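Side-chain contacts in carbohydrate deacetylase Agd3 (Neosartorya fumigata, PDB 6NWZ), which probably removes acetyl groups from the exopolysaccharide galactosaminogalactan, as a zinc-binding carbohydrate esterase required for biofilm formation by Aspergillus fumigatus: residues N251-D256 with G429-A434; V302-N307 with Q411-Q416; T391-N396 with F404-F409; P433-L438 with N459-L464; Y543-A548 with S568-W573. One frame throughout, in Å; residues are numbered along the deposited sequence.

Contact 1 (N251-D256 with G429-A434); sequences NTQIDD and GIIPPA. With ZN (zinc ion), chain L; ZN (zinc ion), chain M.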
# COMPACT_ATOMS: atom_id res chain seq x y z
N ASN A 251 0.47 7.44 -4.13
CA ASN A 251 1.36 8.58 -3.99
C ASN A 251 2.62 8.32 -4.81
O ASN A 251 3.34 7.35 -4.55
CB ASN A 251 1.72 8.82 -2.52
CG ASN A 251 0.50 9.04 -1.66
OD1 ASN A 251 -0.60 9.30 -2.16
ND2 ASN A 251 0.68 8.94 -0.35
N THR A 252 2.88 9.19 -5.78
CA THR A 252 4.03 9.05 -6.68
C THR A 252 4.91 10.29 -6.53
O THR A 252 4.54 11.37 -7.00
CB THR A 252 3.58 8.86 -8.12
OG1 THR A 252 2.85 10.01 -8.56
CG2 THR A 252 2.67 7.64 -8.23
N GLN A 253 6.07 10.12 -5.90
CA GLN A 253 6.96 11.23 -5.59
C GLN A 253 8.06 11.35 -6.62
O GLN A 253 8.65 10.34 -7.03
CB GLN A 253 7.56 11.06 -4.20
CG GLN A 253 6.56 11.22 -3.08
CD GLN A 253 7.20 11.06 -1.73
OE1 GLN A 253 8.14 10.29 -1.56
NE2 GLN A 253 6.69 11.79 -0.75
N ILE A 254 8.35 12.58 -7.04
CA ILE A 254 9.35 12.87 -8.06
C ILE A 254 10.51 13.59 -7.37
O ILE A 254 10.41 14.78 -7.05
CB ILE A 254 8.79 13.72 -9.20
CG1 ILE A 254 7.49 13.11 -9.74
CG2 ILE A 254 9.82 13.86 -10.31
CD1 ILE A 254 7.64 11.71 -10.25
N ASP A 255 11.62 12.88 -7.17
CA ASP A 255 12.79 13.45 -6.52
C ASP A 255 13.62 14.25 -7.52
O ASP A 255 13.47 14.12 -8.74
CB ASP A 255 13.65 12.36 -5.89
CG ASP A 255 12.94 11.59 -4.78
OD1 ASP A 255 11.79 11.94 -4.44
OD2 ASP A 255 13.54 10.63 -4.26
N ASP A 256 14.50 15.09 -6.98
CA ASP A 256 15.57 15.74 -7.74
C ASP A 256 15.06 16.84 -8.67
O ASP A 256 15.72 17.16 -9.66
CB ASP A 256 16.39 14.72 -8.54
CG ASP A 256 17.08 13.70 -7.66
OD1 ASP A 256 16.88 13.73 -6.43
OD2 ASP A 256 17.83 12.87 -8.21
N GLY A 429 7.92 17.42 6.81
CA GLY A 429 8.58 16.24 6.28
C GLY A 429 9.44 16.57 5.08
O GLY A 429 9.25 17.59 4.41
N ILE A 430 10.41 15.70 4.83
CA ILE A 430 11.31 15.83 3.69
C ILE A 430 11.45 14.47 3.02
O ILE A 430 11.12 13.43 3.59
CB ILE A 430 12.71 16.35 4.09
CG1 ILE A 430 13.47 15.27 4.87
CG2 ILE A 430 12.60 17.62 4.90
CD1 ILE A 430 14.92 15.63 5.15
N ILE A 431 11.95 14.50 1.79
CA ILE A 431 12.46 13.31 1.12
C ILE A 431 13.98 13.36 1.27
O ILE A 431 14.64 14.12 0.55
CB ILE A 431 12.04 13.26 -0.35
CG1 ILE A 431 10.52 13.39 -0.49
CG2 ILE A 431 12.56 11.98 -1.00
CD1 ILE A 431 10.01 13.28 -1.91
N PRO A 432 14.57 12.60 2.20
CA PRO A 432 16.01 12.72 2.44
C PRO A 432 16.81 12.41 1.19
O PRO A 432 16.43 11.52 0.41
CB PRO A 432 16.27 11.68 3.55
CG PRO A 432 15.06 10.79 3.55
CD PRO A 432 13.92 11.64 3.10
N PRO A 433 17.91 13.13 0.96
CA PRO A 433 18.60 13.04 -0.34
C PRO A 433 19.24 11.67 -0.53
O PRO A 433 20.13 11.29 0.23
CB PRO A 433 19.64 14.16 -0.26
CG PRO A 433 19.92 14.30 1.21
CD PRO A 433 18.63 13.97 1.92
N ALA A 434 18.76 10.93 -1.53
CA ALA A 434 19.19 9.56 -1.78
C ALA A 434 18.97 8.67 -0.55
O ALA A 434 19.69 7.69 -0.35
CB ALA A 434 20.66 9.49 -2.21
ZN ZN L . 17.47 12.74 -4.81
ZN ZN M . 15.74 9.65 -4.67
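Ile-431 drives its side chain end-on between Gln-253 and Asp-255, two neighbours on the same side of strand 252-257. The strand belongs to the parallel core of the deacetylase domain, and its end carries the paired aspartates Asp-255 and Asp-256, reminiscent of the Asp-Asp pair of NodB-type polysaccharide deacetylases; here each aspartate binds its own zinc ion. Gln-253 and Ile-431 approach from opposite directions. The glutamine is extended beyond CG (chi2 -179°), which carries its amide out to the tip of the isoleucine, where OE1 lies 3.5 Å from Ile-431 CD1. Asp-255 instead meets the isoleucine at a slant, so that both branches touch it: OD1 is 3.4 Å from Ile-431 CD1 and 3.5 Å from Ile-431 CG2. The contact is therefore apolar methyls against polar head groups, and no hydrogen bond crosses it. The polar atoms are served by other parts of the domain. Arg-491 NH2 reaches both oxygens nearest the methyl, forming a salt bridge with Asp-255 OD1 and a hydrogen bond with Gln-253 OE1, while Gln-253 NE2 bonds to His-594 and Glu-301. These bonds fix the rotation of the two head groups against which Ile-431 packs. On its backbone side Ile-431 offers O to His-388 ND1 in a weak hydrogen bond, a second-shell link to a zinc ligand. One zinc ion is bound by Asp-256 OD1 at 2.0 Å, together with His-388 and His-392. The other is shared with His-546 and sits 2.4 Å from Asp-255 OD2, the oxygen that Ile-431 CG2 approaches to 3.7 Å.

Contact 2 (V302-N307 with Q411-Q416); sequences VGHNGN and QAWLKQ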
# COMPACT_ATOMS: atom_id res chain seq x y z
N VAL A 302 6.12 16.46 -5.80
CA VAL A 302 7.45 16.79 -6.30
C VAL A 302 8.36 17.17 -5.13
O VAL A 302 7.94 17.94 -4.24
CB VAL A 302 7.39 17.93 -7.33
CG1 VAL A 302 8.78 18.30 -7.79
CG2 VAL A 302 6.54 17.50 -8.51
N GLY A 303 9.58 16.65 -5.13
CA GLY A 303 10.58 17.01 -4.16
C GLY A 303 11.64 17.89 -4.80
O GLY A 303 12.30 17.47 -5.76
N HIS A 304 11.80 19.10 -4.28
CA HIS A 304 12.61 20.13 -4.90
C HIS A 304 13.99 20.23 -4.27
O HIS A 304 14.16 20.01 -3.07
CB HIS A 304 11.92 21.50 -4.80
CG HIS A 304 10.57 21.55 -5.43
ND1 HIS A 304 10.39 21.63 -6.80
CD2 HIS A 304 9.33 21.54 -4.89
CE1 HIS A 304 9.10 21.67 -7.07
NE2 HIS A 304 8.43 21.61 -5.93
N ASN A 305 14.97 20.60 -5.09
CA ASN A 305 16.31 20.98 -4.62
C ASN A 305 16.55 22.42 -5.05
O ASN A 305 16.84 22.68 -6.22
CB ASN A 305 17.37 20.05 -5.18
CG ASN A 305 17.17 18.62 -4.76
OD1 ASN A 305 16.54 17.83 -5.47
ND2 ASN A 305 17.70 18.27 -3.60
N GLY A 306 16.43 23.35 -4.10
CA GLY A 306 16.53 24.76 -4.44
C GLY A 306 17.84 25.16 -5.09
O GLY A 306 17.87 26.05 -5.94
N ASN A 307 18.94 24.50 -4.70
CA ASN A 307 20.24 24.88 -5.25
C ASN A 307 20.30 24.63 -6.76
O ASN A 307 21.02 25.33 -7.47
CB ASN A 307 21.36 24.12 -4.53
CG ASN A 307 22.75 24.63 -4.90
OD1 ASN A 307 23.11 25.76 -4.59
ND2 ASN A 307 23.54 23.78 -5.55
N GLN A 411 14.14 25.60 2.91
CA GLN A 411 12.91 26.16 3.46
C GLN A 411 12.75 27.62 3.06
O GLN A 411 11.67 28.06 2.66
CB GLN A 411 12.89 26.02 4.99
CG GLN A 411 12.74 24.59 5.49
CD GLN A 411 13.01 24.46 6.98
OE1 GLN A 411 12.49 23.56 7.64
NE2 GLN A 411 13.82 25.36 7.52
N ALA A 412 13.83 28.40 3.17
CA ALA A 412 13.77 29.81 2.79
C ALA A 412 13.54 29.96 1.29
O ALA A 412 12.80 30.85 0.86
CB ALA A 412 15.05 30.52 3.21
N TRP A 413 14.16 29.09 0.49
CA TRP A 413 13.93 29.11 -0.95
C TRP A 413 12.48 28.78 -1.28
O TRP A 413 11.86 29.45 -2.11
CB TRP A 413 14.89 28.14 -1.64
CG TRP A 413 14.65 28.00 -3.11
CD1 TRP A 413 15.06 28.85 -4.10
CD2 TRP A 413 13.93 26.95 -3.76
NE1 TRP A 413 14.64 28.39 -5.32
CE2 TRP A 413 13.95 27.22 -5.14
CE3 TRP A 413 13.28 25.80 -3.31
CZ2 TRP A 413 13.34 26.38 -6.07
CZ3 TRP A 413 12.68 24.97 -4.23
CH2 TRP A 413 12.71 25.26 -5.60
N LEU A 414 11.93 27.74 -0.64
CA LEU A 414 10.52 27.41 -0.86
C LEU A 414 9.60 28.55 -0.45
O LEU A 414 8.52 28.72 -1.03
CB LEU A 414 10.15 26.14 -0.10
CG LEU A 414 10.64 24.81 -0.67
CD1 LEU A 414 10.44 23.68 0.33
CD2 LEU A 414 9.92 24.51 -1.97
N LYS A 415 10.01 29.34 0.54
CA LYS A 415 9.19 30.46 1.00
C LYS A 415 9.32 31.65 0.06
O LYS A 415 8.31 32.26 -0.33
CB LYS A 415 9.57 30.84 2.43
CG LYS A 415 8.86 32.08 2.96
CD LYS A 415 9.19 32.32 4.43
CE LYS A 415 8.87 33.75 4.86
NZ LYS A 415 7.45 34.11 4.59
N GLN A 416 10.55 32.00 -0.32
CA GLN A 416 10.76 33.14 -1.22
C GLN A 416 10.12 32.88 -2.57
O GLN A 416 9.49 33.78 -3.15
CB GLN A 416 12.25 33.41 -1.39
CG GLN A 416 12.57 34.37 -2.54
CD GLN A 416 14.06 34.55 -2.79
OE1 GLN A 416 14.74 33.62 -3.23
NE2 GLN A 416 14.57 35.75 -2.53
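The indole NE1 of Trp-413 is hydrogen-bonded to Asn-309 OD1, one turn beyond the Gly-306 whose backbone lies against the same ring. That bond fixes the rotation of the indole while its flat surface receives the glycine. Gly-306 CA stands 3.5 Å from the centroid of the six-membered ring, only 13° off the ring normal, which makes a well-centred CH-pi contact. With no side chain on Gly-306, the main chain itself lies on the indole face. Trp-413 CG is anti to its backbone nitrogen (chi1 175°), throwing the ring out from the helix toward the turn. His-304 meets it differently, with its CB at the indole edge, near the ring plane, 3.6 Å from Trp-413 CZ3. The two side chains cross at about a right angle. A lesser apolar touch comes from Leu-414, whose CD2 lies 4.2 Å from His-304 CD2. The imidazole spends its polar end on a different partner, NE2 bonding to His-385 ND1. No hydrogen bond joins the two segments directly, but Asn-410, just ahead on the helix, bonds to both Gly-306 N and His-304 O. The contact thus seats helix 400-417 against the junction where strand 300-304 ends and helix 306-313 begins, with helix 369-375 alongside, supplying Leu-371 to Trp-413 and Trp-374 to His-304.

Contact 3 (T391-N396 with F404-F409); sequences THEEQN and FKEISF. With ZN (zinc ion), chain L.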
# COMPACT_ATOMS: atom_id res chain seq x y z
N THR A 391 20.97 21.40 -1.50
CA THR A 391 22.02 21.05 -2.45
C THR A 391 22.08 19.56 -2.76
O THR A 391 22.93 19.14 -3.56
CB THR A 391 23.39 21.50 -1.91
OG1 THR A 391 23.85 20.57 -0.93
CG2 THR A 391 23.27 22.86 -1.27
N HIS A 392 21.20 18.75 -2.17
CA HIS A 392 21.19 17.30 -2.33
C HIS A 392 22.46 16.66 -1.77
O HIS A 392 22.90 15.61 -2.24
CB HIS A 392 21.00 16.91 -3.80
CG HIS A 392 20.63 15.47 -4.00
ND1 HIS A 392 21.53 14.44 -3.81
CD2 HIS A 392 19.47 14.89 -4.36
CE1 HIS A 392 20.94 13.29 -4.05
NE2 HIS A 392 19.68 13.53 -4.38
N GLU A 393 23.04 17.28 -0.74
CA GLU A 393 24.22 16.72 -0.10
C GLU A 393 23.87 15.43 0.63
O GLU A 393 22.89 15.38 1.39
CB GLU A 393 24.83 17.72 0.88
CG GLU A 393 26.04 17.18 1.66
CD GLU A 393 26.55 18.16 2.70
OE1 GLU A 393 25.90 19.20 2.91
OE2 GLU A 393 27.61 17.88 3.31
N GLU A 394 24.66 14.39 0.40
CA GLU A 394 24.49 13.13 1.12
C GLU A 394 24.88 13.32 2.58
O GLU A 394 25.90 13.94 2.89
CB GLU A 394 25.35 12.04 0.48
CG GLU A 394 25.51 12.21 -1.03
CD GLU A 394 24.73 11.18 -1.83
OE1 GLU A 394 24.82 9.98 -1.49
OE2 GLU A 394 24.04 11.57 -2.79
N GLN A 395 24.06 12.78 3.48
CA GLN A 395 24.16 13.10 4.89
C GLN A 395 24.57 11.92 5.76
O GLN A 395 24.51 12.02 6.99
CB GLN A 395 22.82 13.66 5.39
CG GLN A 395 22.30 14.80 4.54
CD GLN A 395 20.95 15.29 5.00
OE1 GLN A 395 20.44 14.85 6.02
NE2 GLN A 395 20.36 16.21 4.24
N ASN A 396 25.00 10.81 5.15
CA ASN A 396 25.41 9.65 5.95
C ASN A 396 26.58 9.97 6.86
O ASN A 396 26.68 9.41 7.96
CB ASN A 396 25.76 8.48 5.03
CG ASN A 396 24.54 7.72 4.56
OD1 ASN A 396 23.41 8.10 4.86
ND2 ASN A 396 24.76 6.63 3.83
N PHE A 404 22.00 21.25 8.74
CA PHE A 404 21.16 22.36 9.18
C PHE A 404 20.92 23.34 8.04
O PHE A 404 19.80 23.83 7.86
CB PHE A 404 21.78 23.07 10.38
CG PHE A 404 20.87 24.08 11.03
CD1 PHE A 404 20.73 25.36 10.50
CD2 PHE A 404 20.16 23.75 12.17
CE1 PHE A 404 19.89 26.28 11.09
CE2 PHE A 404 19.32 24.68 12.77
CZ PHE A 404 19.19 25.94 12.23
N LYS A 405 21.97 23.65 7.28
CA LYS A 405 21.81 24.52 6.12
C LYS A 405 21.11 23.81 4.97
O LYS A 405 20.38 24.45 4.20
CB LYS A 405 23.17 25.06 5.68
CG LYS A 405 23.82 25.97 6.72
CD LYS A 405 25.03 26.70 6.17
CE LYS A 405 26.25 25.80 6.11
NZ LYS A 405 26.74 25.39 7.46
N GLU A 406 21.29 22.49 4.85
CA GLU A 406 20.58 21.74 3.81
C GLU A 406 19.07 21.88 3.95
O GLU A 406 18.35 21.96 2.95
CB GLU A 406 20.98 20.26 3.87
CG GLU A 406 22.36 19.96 3.33
CD GLU A 406 22.45 20.14 1.83
OE1 GLU A 406 23.44 20.73 1.35
OE2 GLU A 406 21.52 19.68 1.12
N ILE A 407 18.58 21.93 5.19
CA ILE A 407 17.14 22.06 5.44
C ILE A 407 16.70 23.52 5.41
O ILE A 407 15.76 23.87 4.70
CB ILE A 407 16.79 21.40 6.79
CG1 ILE A 407 17.22 19.93 6.81
CG2 ILE A 407 15.30 21.53 7.08
CD1 ILE A 407 16.55 19.10 5.74
N SER A 408 17.38 24.38 6.17
CA SER A 408 16.91 25.75 6.33
C SER A 408 16.98 26.53 5.02
O SER A 408 16.08 27.32 4.72
CB SER A 408 17.73 26.45 7.41
OG SER A 408 19.11 26.16 7.27
N PHE A 409 18.04 26.34 4.23
CA PHE A 409 18.14 27.05 2.96
C PHE A 409 17.00 26.67 2.03
O PHE A 409 16.39 27.54 1.39
CB PHE A 409 19.49 26.77 2.30
CG PHE A 409 20.60 27.67 2.75
CD1 PHE A 409 20.96 27.75 4.08
CD2 PHE A 409 21.31 28.43 1.82
CE1 PHE A 409 21.99 28.58 4.49
CE2 PHE A 409 22.34 29.26 2.23
CZ PHE A 409 22.68 29.33 3.56
ZN ZN L . 17.47 12.74 -4.81
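Glu-406 turns its carboxylate from helix 400-417 into the loop 391-396, where donors of that loop meet both oxygens. OE2 accepts from Thr-391 N at 3.2 Å, on the syn side but 30° out of the carboxylate plane, and more weakly from Glu-393 N at 3.4 Å. OE1 accepts from the hydroxyl OG1 of Thr-391, although the modelled separation is too short to be trusted; Trp-351 NE1 is its second donor. A bend in the glutamate chain (chi2 -70°) folds the acid back to this position. Thr-391 OG1 also pairs with Tyr-330 OH. Less favourably, Glu-393 OE1 lies 3.3 Å from Glu-406 OE1, two acceptors with their carboxylate planes 84° apart. Gln-395 passes at a slant, its NE2 4.1 Å from Glu-406 CB, while its OE1 accepts from Trp-447 NE1. Within the helix, Phe-404 O receives both the N and OG of Ser-408, from opposite faces. The loop so held carries His-392, whose NE2 binds zinc at 2.4 Å. With His-388 it forms the His-Thr-X-X-His pattern characteristic of the metal site in NodB-type deacetylases.

Contact 4 (P433-L438 with N459-L464); sequences PAITGL and NTRPVL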
# COMPACT_ATOMS: atom_id res chain seq x y z
N PRO A 433 17.91 13.13 0.96
CA PRO A 433 18.60 13.04 -0.34
C PRO A 433 19.24 11.67 -0.53
O PRO A 433 20.13 11.29 0.23
CB PRO A 433 19.64 14.16 -0.26
CG PRO A 433 19.92 14.30 1.21
CD PRO A 433 18.63 13.97 1.92
N ALA A 434 18.76 10.93 -1.53
CA ALA A 434 19.19 9.56 -1.78
C ALA A 434 18.97 8.67 -0.55
O ALA A 434 19.69 7.69 -0.35
CB ALA A 434 20.66 9.49 -2.21
N ILE A 435 17.98 9.03 0.27
CA ILE A 435 17.66 8.35 1.52
C ILE A 435 18.93 8.19 2.35
O ILE A 435 19.32 7.08 2.71
CB ILE A 435 16.99 6.98 1.25
CG1 ILE A 435 15.92 7.13 0.16
CG2 ILE A 435 16.31 6.46 2.51
CD1 ILE A 435 14.82 8.10 0.54
N THR A 436 19.58 9.31 2.66
CA THR A 436 20.82 9.32 3.43
C THR A 436 20.64 10.13 4.70
O THR A 436 19.74 10.96 4.82
CB THR A 436 22.00 9.87 2.61
OG1 THR A 436 21.78 11.24 2.27
CG2 THR A 436 22.19 9.07 1.33
N GLY A 437 21.52 9.87 5.67
CA GLY A 437 21.46 10.52 6.96
C GLY A 437 20.50 9.89 7.95
O GLY A 437 20.42 10.37 9.09
N LEU A 438 19.79 8.84 7.56
CA LEU A 438 18.84 8.19 8.46
C LEU A 438 19.52 7.45 9.60
O LEU A 438 18.84 7.02 10.53
CB LEU A 438 17.94 7.23 7.68
CG LEU A 438 16.82 7.88 6.85
CD1 LEU A 438 17.33 8.45 5.53
CD2 LEU A 438 15.71 6.88 6.59
N ASN A 459 12.14 0.84 1.00
CA ASN A 459 11.67 -0.50 1.33
C ASN A 459 12.62 -1.60 0.88
O ASN A 459 12.34 -2.77 1.19
CB ASN A 459 10.28 -0.73 0.74
CG ASN A 459 9.19 -0.05 1.54
OD1 ASN A 459 9.47 0.78 2.40
ND2 ASN A 459 7.94 -0.39 1.26
N THR A 460 13.70 -1.29 0.17
CA THR A 460 14.72 -2.29 -0.12
C THR A 460 15.72 -2.46 1.02
O THR A 460 16.54 -3.38 0.98
CB THR A 460 15.48 -1.94 -1.41
OG1 THR A 460 16.29 -0.78 -1.19
CG2 THR A 460 14.51 -1.67 -2.55
N ARG A 461 15.66 -1.59 2.03
CA ARG A 461 16.54 -1.64 3.18
C ARG A 461 15.72 -2.01 4.42
O ARG A 461 15.07 -1.13 5.01
CB ARG A 461 17.25 -0.30 3.38
CG ARG A 461 18.09 0.12 2.17
CD ARG A 461 18.36 1.62 2.15
NE ARG A 461 19.13 2.06 3.30
CZ ARG A 461 19.44 3.34 3.54
NH1 ARG A 461 19.03 4.28 2.70
NH2 ARG A 461 20.15 3.66 4.61
N PRO A 462 15.72 -3.28 4.84
CA PRO A 462 14.86 -3.68 5.96
C PRO A 462 15.11 -2.90 7.25
O PRO A 462 14.21 -2.82 8.09
CB PRO A 462 15.21 -5.17 6.14
CG PRO A 462 15.70 -5.60 4.81
CD PRO A 462 16.44 -4.42 4.25
N VAL A 463 16.30 -2.32 7.42
CA VAL A 463 16.58 -1.52 8.60
C VAL A 463 15.62 -0.34 8.74
O VAL A 463 15.39 0.15 9.85
CB VAL A 463 18.05 -1.03 8.56
CG1 VAL A 463 18.49 -0.51 9.92
CG2 VAL A 463 18.96 -2.14 8.08
N LEU A 464 15.03 0.11 7.63
CA LEU A 464 14.20 1.31 7.60
C LEU A 464 12.71 1.00 7.65
O LEU A 464 11.90 1.91 7.43
CB LEU A 464 14.52 2.14 6.36
CG LEU A 464 15.97 2.60 6.22
CD1 LEU A 464 16.17 3.43 4.96
CD2 LEU A 464 16.38 3.38 7.46
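Leu-464, Arg-461 and Ile-435 bury the most surface here, and they meet in a small layered arrangement. Arg-461 runs antiparallel to the Ile-435 side chain and delivers its NH1 to the backbone oxygen of that residue. Arg-461 NH1 to Ile-435 O measures 2.8 Å, with an N-H...O angle of 161°; the acceptor lies in the guanidinium plane and the donor in the carbonyl plane. A bend at chi3 (63°) brings the head group round to this oxygen. The same nitrogen also grazes Ile-435 CG2 at 3.5 Å. Leu-464 covers one face: its CD1 sits over the centre of the guanidinium, 3.5 Å above the plane, and continues to Ile-435 CG2 at 3.9 Å. Its other methyl, CD2, meets Leu-438 CD2 at 3.7 Å, the two leucines crossing at about a right angle. Arg-461 NE makes a salt bridge with Glu-339, so the guanidinium is tied at a second point. In loop 433-438 itself, Thr-436 OG1 bonds to Pro-433 O at 2.6 Å, closing the turn that presents Ile-435, whose side chain lies about 5 Å from a bound zinc. The chemistry is that of a buried cation given a carbonyl at its edge, a carboxylate at NE and an aliphatic lid on one face; Glu-339 probably offsets at least part of the charge, while NH1 ties loop 433-438 to loop 459-464 beside the metal site.

Contact 5 (Y543-A548 with S568-W573); sequences YMFHQA and SIFQAW. With ZN (zinc ion), chain M.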
# COMPACT_ATOMS: atom_id res chain seq x y z
N TYR A 543 5.60 5.74 -3.74
CA TYR A 543 6.48 5.18 -4.76
C TYR A 543 7.52 6.21 -5.17
O TYR A 543 7.23 7.41 -5.26
CB TYR A 543 5.67 4.69 -5.98
CG TYR A 543 4.79 3.50 -5.64
CD1 TYR A 543 3.56 3.67 -5.02
CD2 TYR A 543 5.21 2.20 -5.93
CE1 TYR A 543 2.76 2.58 -4.70
CE2 TYR A 543 4.41 1.10 -5.61
CZ TYR A 543 3.19 1.30 -4.99
OH TYR A 543 2.39 0.23 -4.67
N MET A 544 8.73 5.73 -5.43
CA MET A 544 9.90 6.57 -5.67
C MET A 544 10.14 6.74 -7.16
O MET A 544 10.31 5.75 -7.89
CB MET A 544 11.13 5.97 -5.00
CG MET A 544 12.42 6.67 -5.33
SD MET A 544 13.82 5.54 -5.26
CE MET A 544 13.45 4.48 -6.66
N PHE A 545 10.18 8.00 -7.62
CA PHE A 545 10.58 8.34 -8.98
C PHE A 545 11.49 9.56 -8.94
O PHE A 545 11.70 10.16 -7.88
CB PHE A 545 9.36 8.59 -9.88
CG PHE A 545 8.43 7.41 -10.00
CD1 PHE A 545 8.74 6.35 -10.85
CD2 PHE A 545 7.26 7.35 -9.26
CE1 PHE A 545 7.89 5.26 -10.95
CE2 PHE A 545 6.41 6.26 -9.37
CZ PHE A 545 6.73 5.21 -10.21
N HIS A 546 12.03 9.93 -10.10
CA HIS A 546 12.99 11.02 -10.18
C HIS A 546 12.70 11.87 -11.41
O HIS A 546 11.99 11.46 -12.33
CB HIS A 546 14.42 10.48 -10.21
CG HIS A 546 14.84 9.83 -8.93
ND1 HIS A 546 14.34 8.61 -8.52
CD2 HIS A 546 15.67 10.24 -7.95
CE1 HIS A 546 14.86 8.29 -7.35
NE2 HIS A 546 15.67 9.26 -6.98
N GLN A 547 13.28 13.08 -11.41
CA GLN A 547 12.89 14.10 -12.38
C GLN A 547 13.18 13.66 -13.81
O GLN A 547 12.42 13.99 -14.73
CB GLN A 547 13.59 15.43 -12.07
CG GLN A 547 15.12 15.38 -12.16
CD GLN A 547 15.65 15.72 -13.54
OE1 GLN A 547 14.99 16.39 -14.33
NE2 GLN A 547 16.86 15.25 -13.83
N ALA A 548 14.27 12.91 -14.02
CA ALA A 548 14.59 12.45 -15.36
C ALA A 548 13.52 11.53 -15.93
O ALA A 548 13.43 11.39 -17.16
CB ALA A 548 15.95 11.74 -15.36
N SER A 568 6.13 9.54 -21.08
CA SER A 568 7.36 9.36 -20.33
C SER A 568 7.37 7.98 -19.67
O SER A 568 6.34 7.31 -19.57
CB SER A 568 7.50 10.45 -19.26
OG SER A 568 6.53 10.28 -18.24
N ILE A 569 8.55 7.56 -19.21
CA ILE A 569 8.63 6.28 -18.51
C ILE A 569 7.84 6.34 -17.21
O ILE A 569 7.31 5.32 -16.75
CB ILE A 569 10.09 5.86 -18.27
CG1 ILE A 569 10.86 6.95 -17.53
CG2 ILE A 569 10.78 5.54 -19.59
CD1 ILE A 569 12.31 6.60 -17.28
N PHE A 570 7.73 7.52 -16.60
CA PHE A 570 6.90 7.66 -15.41
C PHE A 570 5.43 7.50 -15.75
O PHE A 570 4.70 6.76 -15.09
CB PHE A 570 7.16 9.02 -14.75
CG PHE A 570 6.14 9.39 -13.72
CD1 PHE A 570 6.17 8.82 -12.46
CD2 PHE A 570 5.13 10.30 -14.02
CE1 PHE A 570 5.22 9.15 -11.51
CE2 PHE A 570 4.19 10.64 -13.07
CZ PHE A 570 4.23 10.06 -11.82
N GLN A 571 4.96 8.20 -16.80
CA GLN A 571 3.56 8.07 -17.20
C GLN A 571 3.23 6.65 -17.62
O GLN A 571 2.16 6.13 -17.27
CB GLN A 571 3.26 9.06 -18.33
CG GLN A 571 3.36 10.51 -17.91
CD GLN A 571 3.40 11.45 -19.09
OE1 GLN A 571 4.44 11.66 -19.70
NE2 GLN A 571 2.25 12.02 -19.42
N ALA A 572 4.13 5.99 -18.35
CA ALA A 572 3.88 4.61 -18.77
C ALA A 572 3.71 3.69 -17.57
O ALA A 572 2.93 2.73 -17.64
CB ALA A 572 5.02 4.11 -19.66
N TRP A 573 4.42 3.96 -16.48
CA TRP A 573 4.25 3.15 -15.28
C TRP A 573 2.89 3.41 -14.64
O TRP A 573 2.16 2.46 -14.31
CB TRP A 573 5.39 3.44 -14.29
CG TRP A 573 5.35 2.60 -13.04
CD1 TRP A 573 6.00 1.41 -12.83
CD2 TRP A 573 4.64 2.88 -11.83
NE1 TRP A 573 5.73 0.94 -11.57
CE2 TRP A 573 4.90 1.83 -10.93
CE3 TRP A 573 3.80 3.93 -11.41
CZ2 TRP A 573 4.35 1.78 -9.65
CZ3 TRP A 573 3.27 3.88 -10.14
CH2 TRP A 573 3.54 2.82 -9.27
ZN ZN M . 15.74 9.65 -4.67
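The Phe-545 ring is caught between two aromatic residues of the helix: Phe-570 points its edge at one face, and the far edge of Phe-545 points in turn at a face of Trp-573. Both pairs are edge-to-face (T-shaped). In the first, centroids are 5.0 Å apart with planes at 79°, and Phe-570 CE1 comes to 3.5 Å from Phe-545 CD2. In the second, Phe-545 CZ stands over the rim of the Trp-573 six-membered ring, 3.4 Å from Trp-573 CE3, with planes at 65°. Tyr-543 adds a fourth ring: Trp-573 CH2 lies over its face, 3.8 Å from Tyr-543 CD2, in an oblique pairing. Phe-570 and Trp-573, one turn apart, both carry CG anti to the backbone nitrogen, sending their rings toward the strand. The indole NE1 is bonded to Glu-527. At the helix start, Ser-568 and Gln-571 form a capping box, with Gln-571 N 3.0 Å from Ser-568 OG. The strand goes on to His-546, whose NE2 binds a zinc ion with Asp-255. This aromatic cluster packs helix 569-584 against strand 542-546, running nearly antiparallel to it. Helix 520-536 borders Tyr-543 and Trp-573, helix 275-289 borders Phe-570, and strand 252-257 lies beside Phe-545.

All five contacts lie in the deacetylase domain. Strand 252-257 of contact 1 is flanked in the parallel core by strand 300-304 of contact 2 and strand 542-546 of contact 5, each contact centred about 13 Å from contact 1. Contacts 2 and 3 share helix 400-417, while contacts 1 and 4 share Pro-433 and Ala-434. Along the chain, contact 3 is nested within contact 2 and both within contact 1; contact 4 begins where contact 1 ends, and contact 5 follows. One zinc ion joins contacts 1 and 3, another contacts 1 and 5. Segments distant in sequence thus converge on neighbouring metals, with contacts 3 and 5, about 24 Å apart between centres, flanking them.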